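PDB 3CKY: 2-(hydroxymethyl)glutarate dehydrogenase from Eubacterium barkeri, which catalyses the NAD(+)-linked interconversion of 2-formylglutarate and (S)-2-hydroxymethylglutarate, a step in the fermentation of nicotinate. Local coordinates for residues G16-I21 / K129-G134; N22-G27 / Q46-C51; T29-D34 / A58-I63; P152-S155 / D160-H163. All coordinates share one frame; numbering follows the deposited sequence.

Contact 1. Residues G16-I21 / K129-G134; sequences GKPMAI and KGAEAG
Pro18 and Ala131 form the apolar heart of this meeting of two nearly parallel helices. The edge of the proline ring comes up against the small residue, CG of Pro18 lying 3.6 Å from CB of Ala131, while the neighbouring CB of Pro18 rests 3.7 Å from CA of Glu132. Glu132 adds the root of its side chain: with CG beside its backbone N (chi1 -72°), that methylene runs along the proline at 3.9 Å from CB of Pro18, and the chain extends onward to the carboxylate. Met19 adds little, because its thioether leads away towards Phe9 and Met97. A methyl group facing a compact ring lets the segment axes approach to 8.0 Å at an angle of 13°.

The polar part is carried by backbone and solvent. Water 1 sits between the helices, 3.0 Å from O of Pro18 and 3.3 Å from O of Glu132, placed to donate to either carbonyl. Gly134, with positive phi, then closes helix 127-133 in a Schellman motif.

Residues 16-21 probably belong to the glycine-rich NAD(+)-binding region, at the start of the first Rossmann helix. That helix packs on strand 6-10 through Met19 and Ala20, on helix 37-44 through Lys17 and Ala20, and on helix 127-133 through Pro18.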
loop_
_atom_site.group_PDB
_atom_site.type_symbol
_atom_site.label_atom_id
_atom_site.label_comp_id
_atom_site.label_asym_id
_atom_site.label_seq_id
_atom_site.Cartn_x
_atom_site.Cartn_y
_atom_site.Cartn_z
ATOM N N GLY A 16 14.843 18.863 28.010
ATOM C CA GLY A 16 16.186 19.084 28.551
ATOM C C GLY A 16 16.207 19.918 29.818
ATOM O O GLY A 16 16.917 19.597 30.776
ATOM N N LYS A 17 15.411 20.985 29.827
ATOM C CA LYS A 17 15.395 21.919 30.943
ATOM C C LYS A 17 15.014 21.245 32.275
ATOM O O LYS A 17 15.810 21.277 33.212
ATOM C CB LYS A 17 14.506 23.129 30.628
ATOM C CG LYS A 17 14.682 24.294 31.588
ATOM N N PRO A 18 13.814 20.626 32.370
ATOM C CA PRO A 18 13.446 19.946 33.629
ATOM C C PRO A 18 14.374 18.794 34.037
ATOM O O PRO A 18 14.563 18.557 35.233
ATOM C CB PRO A 18 12.029 19.418 33.348
ATOM C CG PRO A 18 11.903 19.385 31.879
ATOM C CD PRO A 18 12.729 20.531 31.377
ATOM N N MET A 19 14.939 18.088 33.057
ATOM C CA MET A 19 15.905 17.021 33.328
ATOM C C MET A 19 17.130 17.587 34.028
ATOM O O MET A 19 17.579 17.049 35.038
ATOM C CB MET A 19 16.341 16.334 32.033
ATOM C CG MET A 19 15.258 15.513 31.353
ATOM S SD MET A 19 15.859 14.556 29.942
ATOM C CE MET A 19 17.145 15.566 29.252
ATOM N N ALA A 20 17.662 18.680 33.485
ATOM C CA ALA A 20 18.821 19.361 34.077
ATOM C C ALA A 20 18.530 19.824 35.500
ATOM O O ALA A 20 19.365 19.677 36.385
ATOM C CB ALA A 20 19.253 20.552 33.209
ATOM N N ILE A 21 17.341 20.384 35.705
ATOM C CA ILE A 21 16.915 20.863 37.023
ATOM C C ILE A 21 16.816 19.733 38.045
ATOM O O ILE A 21 17.261 19.890 39.181
ATOM C CB ILE A 21 15.561 21.604 36.940
ATOM C CG1 ILE A 21 15.747 22.952 36.242
ATOM C CG2 ILE A 21 14.966 21.811 38.329
ATOM C CD1 ILE A 21 14.449 23.659 35.941
ATOM N N LYS A 129 5.576 16.813 31.233
ATOM C CA LYS A 129 5.096 16.575 32.593
ATOM C C LYS A 129 5.888 15.461 33.293
ATOM O O LYS A 129 6.241 15.585 34.470
ATOM C CB LYS A 129 3.596 16.263 32.591
ATOM C CG LYS A 129 2.750 17.416 32.037
ATOM C CD LYS A 129 1.454 17.617 32.820
ATOM C CE LYS A 129 0.885 19.016 32.607
ATOM N NZ LYS A 129 -0.302 19.261 33.462
ATOM N N GLY A 130 6.176 14.387 32.563
ATOM C CA GLY A 130 7.045 13.331 33.066
ATOM C C GLY A 130 8.478 13.791 33.253
ATOM O O GLY A 130 9.170 13.321 34.149
ATOM N N ALA A 131 8.925 14.705 32.397
ATOM C CA ALA A 131 10.263 15.276 32.495
ATOM C C ALA A 131 10.401 16.100 33.778
ATOM O O ALA A 131 11.401 15.999 34.493
ATOM C CB ALA A 131 10.560 16.131 31.273
ATOM N N GLU A 132 9.385 16.913 34.051
ATOM C CA GLU A 132 9.338 17.740 35.256
ATOM C C GLU A 132 9.309 16.893 36.525
ATOM O O GLU A 132 10.077 17.131 37.451
ATOM C CB GLU A 132 8.111 18.654 35.224
ATOM C CG GLU A 132 8.214 19.790 34.213
ATOM C CD GLU A 132 6.893 20.509 33.984
ATOM O OE1 GLU A 132 6.813 21.296 33.018
ATOM O OE2 GLU A 132 5.936 20.293 34.760
ATOM N N ALA A 133 8.434 15.889 36.544
ATOM C CA ALA A 133 8.280 15.011 37.707
ATOM C C ALA A 133 9.421 14.002 37.870
ATOM O O ALA A 133 9.504 13.334 38.896
ATOM C CB ALA A 133 6.949 14.270 37.634
ATOM N N GLY A 134 10.286 13.877 36.865
ATOM C CA GLY A 134 11.363 12.889 36.894
ATOM C C GLY A 134 10.862 11.457 36.773
ATOM O O GLY A 134 11.487 10.529 37.297
HETATM O O HOH W 1 12.448 19.402 37.181
#

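Contact 2. Residues N22-G27 / Q46-C51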
loop_
_atom_site.group_PDB
_atom_site.type_symbol
_atom_site.label_atom_id
_atom_site.label_comp_id
_atom_site.label_asym_id
_atom_site.label_seq_id
_atom_site.Cartn_x
_atom_site.Cartn_y
_atom_site.Cartn_z
ATOM N N ASN A 22 16.239 18.603 37.643
ATOM C CA ASN A 22 16.158 17.433 38.522
ATOM C C ASN A 22 17.541 16.924 38.917
ATOM O O ASN A 22 17.753 16.518 40.059
ATOM C CB ASN A 22 15.342 16.308 37.871
ATOM C CG ASN A 22 13.851 16.584 37.887
ATOM O OD1 ASN A 22 13.354 17.301 38.755
ATOM N ND2 ASN A 22 13.128 16.010 36.933
ATOM N N LEU A 23 18.474 16.954 37.969
ATOM C CA LEU A 23 19.868 16.601 38.236
ATOM C C LEU A 23 20.512 17.598 39.199
ATOM O O LEU A 23 21.255 17.207 40.102
ATOM C CB LEU A 23 20.665 16.537 36.929
ATOM C CG LEU A 23 20.439 15.292 36.066
ATOM C CD1 LEU A 23 20.955 15.520 34.654
ATOM C CD2 LEU A 23 21.098 14.066 36.681
ATOM N N LEU A 24 20.217 18.881 39.005
ATOM C CA LEU A 24 20.750 19.937 39.865
ATOM C C LEU A 24 20.224 19.819 41.294
ATOM O O LEU A 24 20.947 20.096 42.244
ATOM C CB LEU A 24 20.421 21.323 39.296
ATOM C CG LEU A 24 21.213 21.754 38.055
ATOM C CD1 LEU A 24 20.586 22.981 37.420
ATOM C CD2 LEU A 24 22.664 22.018 38.392
ATOM N N LYS A 25 18.976 19.393 41.446
ATOM C CA LYS A 25 18.402 19.198 42.774
ATOM C C LYS A 25 19.010 18.007 43.521
ATOM O O LYS A 25 18.861 17.911 44.734
ATOM C CB LYS A 25 16.878 19.066 42.693
ATOM C CG LYS A 25 16.174 20.406 42.480
ATOM C CD LYS A 25 14.670 20.341 42.752
ATOM C CE LYS A 25 13.887 19.885 41.536
ATOM N NZ LYS A 25 14.156 18.466 41.187
ATOM N N GLU A 26 19.685 17.103 42.809
ATOM C CA GLU A 26 20.454 16.029 43.452
ATOM C C GLU A 26 21.907 16.438 43.677
ATOM O O GLU A 26 22.729 15.616 44.079
ATOM C CB GLU A 26 20.429 14.751 42.613
ATOM C CG GLU A 26 19.048 14.242 42.275
ATOM C CD GLU A 26 18.204 13.927 43.493
ATOM O OE1 GLU A 26 18.767 13.571 44.547
ATOM O OE2 GLU A 26 16.964 14.027 43.387
ATOM N N GLY A 27 22.223 17.701 43.410
ATOM C CA GLY A 27 23.570 18.210 43.601
ATOM C C GLY A 27 24.574 17.691 42.588
ATOM O O GLY A 27 25.777 17.708 42.851
ATOM N N GLN A 46 19.166 27.557 38.782
ATOM C CA GLN A 46 19.080 26.360 39.630
ATOM C C GLN A 46 20.445 25.707 39.895
ATOM O O GLN A 46 20.516 24.666 40.556
ATOM C CB GLN A 46 18.102 25.333 39.032
ATOM C CG GLN A 46 16.674 25.460 39.556
ATOM C CD GLN A 46 16.003 26.744 39.110
ATOM O OE1 GLN A 46 15.911 27.024 37.911
ATOM N NE2 GLN A 46 15.520 27.530 40.071
ATOM N N GLY A 47 21.518 26.314 39.388
ATOM C CA GLY A 47 22.883 25.875 39.693
ATOM C C GLY A 47 23.688 25.322 38.528
ATOM O O GLY A 47 24.795 24.823 38.726
ATOM N N ALA A 48 23.146 25.402 37.317
ATOM C CA ALA A 48 23.854 24.922 36.132
ATOM C C ALA A 48 25.018 25.848 35.798
ATOM O O ALA A 48 24.963 27.048 36.072
ATOM C CB ALA A 48 22.907 24.831 34.948
ATOM N N GLN A 49 26.070 25.280 35.215
ATOM C CA GLN A 49 27.199 26.061 34.728
ATOM C C GLN A 49 27.084 26.267 33.215
ATOM O O GLN A 49 27.174 25.316 32.437
ATOM C CB GLN A 49 28.520 25.380 35.092
ATOM C CG GLN A 49 28.835 25.429 36.590
ATOM C CD GLN A 49 30.282 25.088 36.912
ATOM O OE1 GLN A 49 30.554 24.206 37.727
ATOM N NE2 GLN A 49 31.216 25.788 36.273
ATOM N N ALA A 50 26.875 27.518 32.806
ATOM C CA ALA A 50 26.692 27.851 31.395
ATOM C C ALA A 50 27.992 27.684 30.609
ATOM O O ALA A 50 29.085 27.884 31.144
ATOM C CB ALA A 50 26.159 29.269 31.249
ATOM N N CYS A 51 27.856 27.299 29.342
ATOM C CA CYS A 51 28.991 27.140 28.436
ATOM C C CYS A 51 28.767 27.950 27.160
ATOM O O CYS A 51 27.632 28.266 26.800
ATOM C CB CYS A 51 29.196 25.664 28.085
ATOM S SG CYS A 51 29.582 24.600 29.484
#
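Lys25 NZ donates to OD1 of Asn22 at 2.8 Å, arriving in the carbonyl plane on a lone pair (C=O to donor angle 137°), beside Leu24, which carries the contact itself. The bond spans one turn of helix 16-25 and holds the Asn22 amide in place; its ND2 is bonded in turn to O of Glu132. Across the contact the chemistry is apolar against backbone. With CG beside the backbone N (chi1 -73°), Leu24 spreads its two methyls over the turn at residues 46-48. CD1 of Leu24 reaches N of Ala48 at 3.5 Å and the Ala48 methyl CB at 3.9 Å, and it also touches CB of Gln46. CD2 of Leu24 lies 3.5 Å from C of Gly47, and CB of Leu24 comes 3.6 Å from O of Gln46. This turn leads from helix 37-44 to strand 49-50, an outermost strand of the Rossmann sheet, and Gly47 closes that helix with a Schellman motif, as Gly27 does for helix 16-25. At its backbone angles a CB on Gly47 would collide with the carbonyl O of Gln46. An alanine in place of Leu24 would probably open a gap beneath the turn and leave the Ala48 methyl without its isobutyl partner. Leu24 also packs on Val30 of strand 29-33, while Ala48 meets Val43 of helix 37-44.

Contact 3. Residues T29-D34 / A58-I63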
loop_
_atom_site.group_PDB
_atom_site.type_symbol
_atom_site.label_atom_id
_atom_site.label_comp_id
_atom_site.label_asym_id
_atom_site.label_seq_id
_atom_site.Cartn_x
_atom_site.Cartn_y
_atom_site.Cartn_z
ATOM N N THR A 29 26.716 18.056 39.201
ATOM C CA THR A 29 27.255 19.153 38.399
ATOM C C THR A 29 26.744 19.065 36.962
ATOM O O THR A 29 26.950 18.053 36.291
ATOM C CB THR A 29 28.795 19.131 38.372
ATOM O OG1 THR A 29 29.307 19.234 39.708
ATOM C CG2 THR A 29 29.332 20.277 37.531
ATOM N N VAL A 30 26.087 20.130 36.506
ATOM C CA VAL A 30 25.473 20.178 35.178
ATOM C C VAL A 30 26.012 21.351 34.349
ATOM O O VAL A 30 25.835 22.514 34.717
ATOM C CB VAL A 30 23.929 20.311 35.275
ATOM C CG1 VAL A 30 23.315 20.481 33.892
ATOM C CG2 VAL A 30 23.324 19.107 35.987
ATOM N N TYR A 31 26.671 21.031 33.235
ATOM C CA TYR A 31 27.061 22.027 32.233
ATOM C C TYR A 31 25.989 22.091 31.148
ATOM O O TYR A 31 25.309 21.099 30.894
ATOM C CB TYR A 31 28.413 21.671 31.611
ATOM C CG TYR A 31 29.535 21.555 32.613
ATOM C CD1 TYR A 31 30.258 22.675 33.016
ATOM C CD2 TYR A 31 29.874 20.326 33.164
ATOM C CE1 TYR A 31 31.295 22.569 33.944
ATOM C CE2 TYR A 31 30.905 20.211 34.091
ATOM C CZ TYR A 31 31.610 21.334 34.475
ATOM O OH TYR A 31 32.628 21.208 35.386
ATOM N N ALA A 32 25.832 23.246 30.508
ATOM C CA ALA A 32 24.752 23.418 29.536
ATOM C C ALA A 32 24.989 24.527 28.501
ATOM O O ALA A 32 25.542 25.587 28.807
ATOM C CB ALA A 32 23.437 23.666 30.266
ATOM N N PHE A 33 24.562 24.249 27.268
ATOM C CA PHE A 33 24.469 25.249 26.209
ATOM C C PHE A 33 23.207 25.055 25.363
ATOM O O PHE A 33 22.745 23.932 25.149
ATOM C CB PHE A 33 25.688 25.206 25.289
ATOM C CG PHE A 33 25.545 26.082 24.074
ATOM C CD1 PHE A 33 25.759 27.451 24.161
ATOM C CD2 PHE A 33 25.160 25.545 22.853
ATOM C CE1 PHE A 33 25.609 28.268 23.046
ATOM C CE2 PHE A 33 25.011 26.352 21.733
ATOM C CZ PHE A 33 25.236 27.715 21.829
ATOM N N ASP A 34 22.683 26.171 24.865
ATOM C CA ASP A 34 21.533 26.191 23.975
ATOM C C ASP A 34 21.630 27.447 23.111
ATOM O O ASP A 34 22.192 28.456 23.547
ATOM C CB ASP A 34 20.239 26.205 24.797
ATOM C CG ASP A 34 19.011 25.864 23.970
ATOM O OD1 ASP A 34 18.318 24.883 24.311
ATOM O OD2 ASP A 34 18.737 26.568 22.978
ATOM N N ALA A 58 30.975 19.598 25.838
ATOM C CA ALA A 58 31.578 18.294 25.556
ATOM C C ALA A 58 32.870 18.050 26.344
ATOM O O ALA A 58 33.036 17.000 26.965
ATOM C CB ALA A 58 31.840 18.147 24.060
ATOM N N ALA A 59 33.773 19.026 26.319
ATOM C CA ALA A 59 35.069 18.903 26.991
ATOM C C ALA A 59 34.954 18.761 28.510
ATOM O O ALA A 59 35.758 18.064 29.133
ATOM C CB ALA A 59 35.951 20.091 26.644
ATOM N N ALA A 60 33.954 19.413 29.100
ATOM C CA ALA A 60 33.785 19.426 30.558
ATOM C C ALA A 60 33.025 18.215 31.115
ATOM O O ALA A 60 33.184 17.877 32.293
ATOM C CB ALA A 60 33.085 20.713 30.986
ATOM N N SER A 61 32.221 17.562 30.276
ATOM C CA SER A 61 31.241 16.573 30.748
ATOM C C SER A 61 31.691 15.114 30.619
ATOM O O SER A 61 32.504 14.772 29.762
ATOM C CB SER A 61 29.926 16.763 29.996
ATOM O OG SER A 61 29.472 18.098 30.121
ATOM N N ASP A 62 31.148 14.271 31.494
ATOM C CA ASP A 62 31.355 12.824 31.452
ATOM C C ASP A 62 30.185 12.143 30.757
ATOM O O ASP A 62 30.370 11.180 30.020
ATOM C CB ASP A 62 31.464 12.254 32.871
ATOM C CG ASP A 62 32.515 12.951 33.710
ATOM O OD1 ASP A 62 33.465 13.537 33.141
ATOM O OD2 ASP A 62 32.384 12.905 34.950
ATOM N N ILE A 63 28.980 12.632 31.036
ATOM C CA ILE A 63 27.765 12.140 30.404
ATOM C C ILE A 63 27.042 13.324 29.772
ATOM O O ILE A 63 26.736 14.305 30.448
ATOM C CB ILE A 63 26.836 11.441 31.417
ATOM C CG1 ILE A 63 27.541 10.223 32.031
ATOM C CG2 ILE A 63 25.516 11.030 30.739
ATOM C CD1 ILE A 63 26.813 9.619 33.225
#
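Tyr31 and Ala60 meet in a CH-pi contact. The methyl CB of Ala60 stands almost squarely over the middle of the phenol ring, 3.7 Å from its centroid and 4° off the ring normal, so that the ring carbons are nearly equidistant from it. CG of Tyr31 lies beside its own backbone N (chi1 -58°), and chi2 of -86° turns the ring broadside to the end of helix 54-60.

Polar atoms of the second segment touch the ring without bonding to it. CE2 of Tyr31 is 3.7 Å from O of Ala60, and CD2 of Tyr31 is 3.8 Å from OG of Ser61, which approaches obliquely. That hydroxyl is occupied elsewhere, bonded to O of Val57 one turn back, so towards Tyr31 it contributes van der Waals contact. Replacing Tyr31 with a leucine would probably cost the Ala60 methyl its flat aromatic seat and leave the helix end resting less closely on the strand.

The arrangement belongs to the alternating layers of a Rossmann fold, where neighbouring residues of a strand serve different faces of the sheet. Strand 29-33 lies between strands 6-10 and 49-50. Tyr31 points to the layer of helix 54-60, which Phe33 also joins through Asn54 and Val57; Val30 turns to the other layer, against Ala20, Leu23 and Leu24 of helix 16-25. Lys6 of strand 6-10 and Cys51, just after strand 49-50, also touch Tyr31, and residues 61-62 lead directly into strand 63-66.

Contact 4. Residues P152-S155 / D160-H163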
loop_
_atom_site.group_PDB
_atom_site.type_symbol
_atom_site.label_atom_id
_atom_site.label_comp_id
_atom_site.label_asym_id
_atom_site.label_seq_id
_atom_site.Cartn_x
_atom_site.Cartn_y
_atom_site.Cartn_z
ATOM N N PRO A 152 22.456 5.125 37.185
ATOM C CA PRO A 152 22.174 6.006 38.329
ATOM C C PRO A 152 21.774 7.444 37.955
ATOM O O PRO A 152 20.910 8.035 38.601
ATOM C CB PRO A 152 23.495 5.998 39.120
ATOM C CG PRO A 152 24.179 4.744 38.708
ATOM C CD PRO A 152 23.816 4.563 37.262
ATOM N N VAL A 153 22.402 7.996 36.924
ATOM C CA VAL A 153 22.038 9.322 36.417
ATOM C C VAL A 153 20.665 9.280 35.735
ATOM O O VAL A 153 19.831 10.151 35.954
ATOM C CB VAL A 153 23.125 9.868 35.447
ATOM C CG1 VAL A 153 22.689 11.180 34.797
ATOM C CG2 VAL A 153 24.434 10.059 36.191
ATOM N N LEU A 154 20.445 8.263 34.906
ATOM C CA LEU A 154 19.137 8.028 34.285
ATOM C C LEU A 154 18.024 7.925 35.333
ATOM O O LEU A 154 16.914 8.411 35.123
ATOM C CB LEU A 154 19.170 6.740 33.448
ATOM C CG LEU A 154 19.488 6.825 31.953
ATOM C CD1 LEU A 154 20.290 8.068 31.574
ATOM C CD2 LEU A 154 20.193 5.547 31.504
ATOM N N SER A 155 18.338 7.301 36.465
ATOM C CA SER A 155 17.359 7.072 37.527
ATOM C C SER A 155 16.915 8.340 38.253
ATOM O O SER A 155 15.883 8.328 38.915
ATOM C CB SER A 155 17.908 6.066 38.536
ATOM O OG SER A 155 18.045 4.796 37.916
ATOM N N ASP A 160 10.963 4.486 35.176
ATOM C CA ASP A 160 11.182 3.170 34.563
ATOM C C ASP A 160 12.298 3.239 33.529
ATOM O O ASP A 160 12.102 3.727 32.405
ATOM C CB ASP A 160 9.900 2.646 33.923
ATOM C CG ASP A 160 8.835 2.286 34.948
ATOM O OD1 ASP A 160 9.178 2.161 36.137
ATOM O OD2 ASP A 160 7.656 2.120 34.561
ATOM N N ILE A 161 13.479 2.767 33.929
ATOM C CA ILE A 161 14.652 2.770 33.062
ATOM C C ILE A 161 14.861 1.360 32.520
ATOM O O ILE A 161 15.188 0.440 33.274
ATOM C CB ILE A 161 15.924 3.212 33.824
ATOM C CG1 ILE A 161 15.680 4.521 34.599
ATOM C CG2 ILE A 161 17.116 3.356 32.849
ATOM C CD1 ILE A 161 15.116 5.649 33.767
ATOM N N TYR A 162 14.661 1.190 31.218
ATOM C CA TYR A 162 14.784 -0.115 30.582
ATOM C C TYR A 162 16.089 -0.248 29.809
ATOM O O TYR A 162 16.433 0.618 28.984
ATOM C CB TYR A 162 13.633 -0.348 29.620
ATOM C CG TYR A 162 12.299 -0.523 30.287
ATOM C CD1 TYR A 162 11.883 -1.775 30.727
ATOM C CD2 TYR A 162 11.436 0.558 30.460
ATOM C CE1 TYR A 162 10.651 -1.945 31.327
ATOM C CE2 TYR A 162 10.195 0.398 31.057
ATOM C CZ TYR A 162 9.809 -0.852 31.493
ATOM O OH TYR A 162 8.574 -1.036 32.093
ATOM N N HIS A 163 16.816 -1.331 30.096
ATOM C CA HIS A 163 17.925 -1.753 29.267
ATOM C C HIS A 163 17.340 -2.717 28.236
ATOM O O HIS A 163 17.226 -3.912 28.480
ATOM C CB HIS A 163 19.021 -2.401 30.113
ATOM C CG HIS A 163 20.231 -2.790 29.330
ATOM N ND1 HIS A 163 20.602 -2.144 28.172
ATOM C CD2 HIS A 163 21.161 -3.748 29.543
ATOM C CE1 HIS A 163 21.703 -2.697 27.696
ATOM N NE2 HIS A 163 22.064 -3.671 28.512
#
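The beta-alpha-beta unit made of strand 136-141, helix 144-157 and strand 158-165 contains this contact: the last part of its helix folds back on the strand that follows it, and the two parallel strands are neighbours in the sheet. Ile161 is the residue that points from the strand at the helix, and it uses all three of its outer carbons. CG2 of Ile161 meets the side chain of Leu154, 4.0 Å from CB and equally far from CD2 of that leucine; the two side chains cross obliquely. The other branch runs to the helix backbone. CG1 lies beside the backbone N (chi1 -50°), and the bend at chi2 (-53°) carries the methyl CD1 of Ile161 to 3.6 Å from O of Leu154. Along the same branch, CG1 of Ile161 passes 4.1 Å from OG of Ser155, a looser touch. That hydroxyl is bonded to O of Gln151 in the preceding turn of its own helix.

Leu154 also packs on Val140 and Phe65 of the sheet, and Ile161 on Ile138 of strand 136-141 and on Phe147 of helix 144-157. The residues on either side of Ile161 in sequence reach another chain: Asp160 forms a salt bridge with Lys211 of the second subunit, and Tyr162 OH is hydrogen-bonded to Lys211 and Glu207 of that subunit.

Helix and strand are thus joined here by van der Waals contact of Ile161 with the Leu154 side chain and the helix backbone. Such contact is nondirectional, unlike the polar bonds that Asp160 and Tyr162 make to the second subunit.

How the contacts relate
All four contacts lie in the NAD-binding Rossmann domain, and each is partly buried. Contacts 1 and 4 are centred closer to the chain's centre (about 15 and 17 Å from it), contacts 3 and 2 farther out (about 22 and 24 Å). Contacts 1 and 2 share helix 16-25 and are joined through the Asn22 amide. Contacts 2 and 3 interlock along the chain and meet in the sheet, where N of Gln49 and O of Val30 are 2.8 Å apart. Contact 4 stands at the other edge strand, yet Val153 reaches Leu23 and Ile63. Their chemistry differs: water beside proline, leucine on a turn, a methyl over an aromatic face, and an isoleucine against a leucine and the helix backbone.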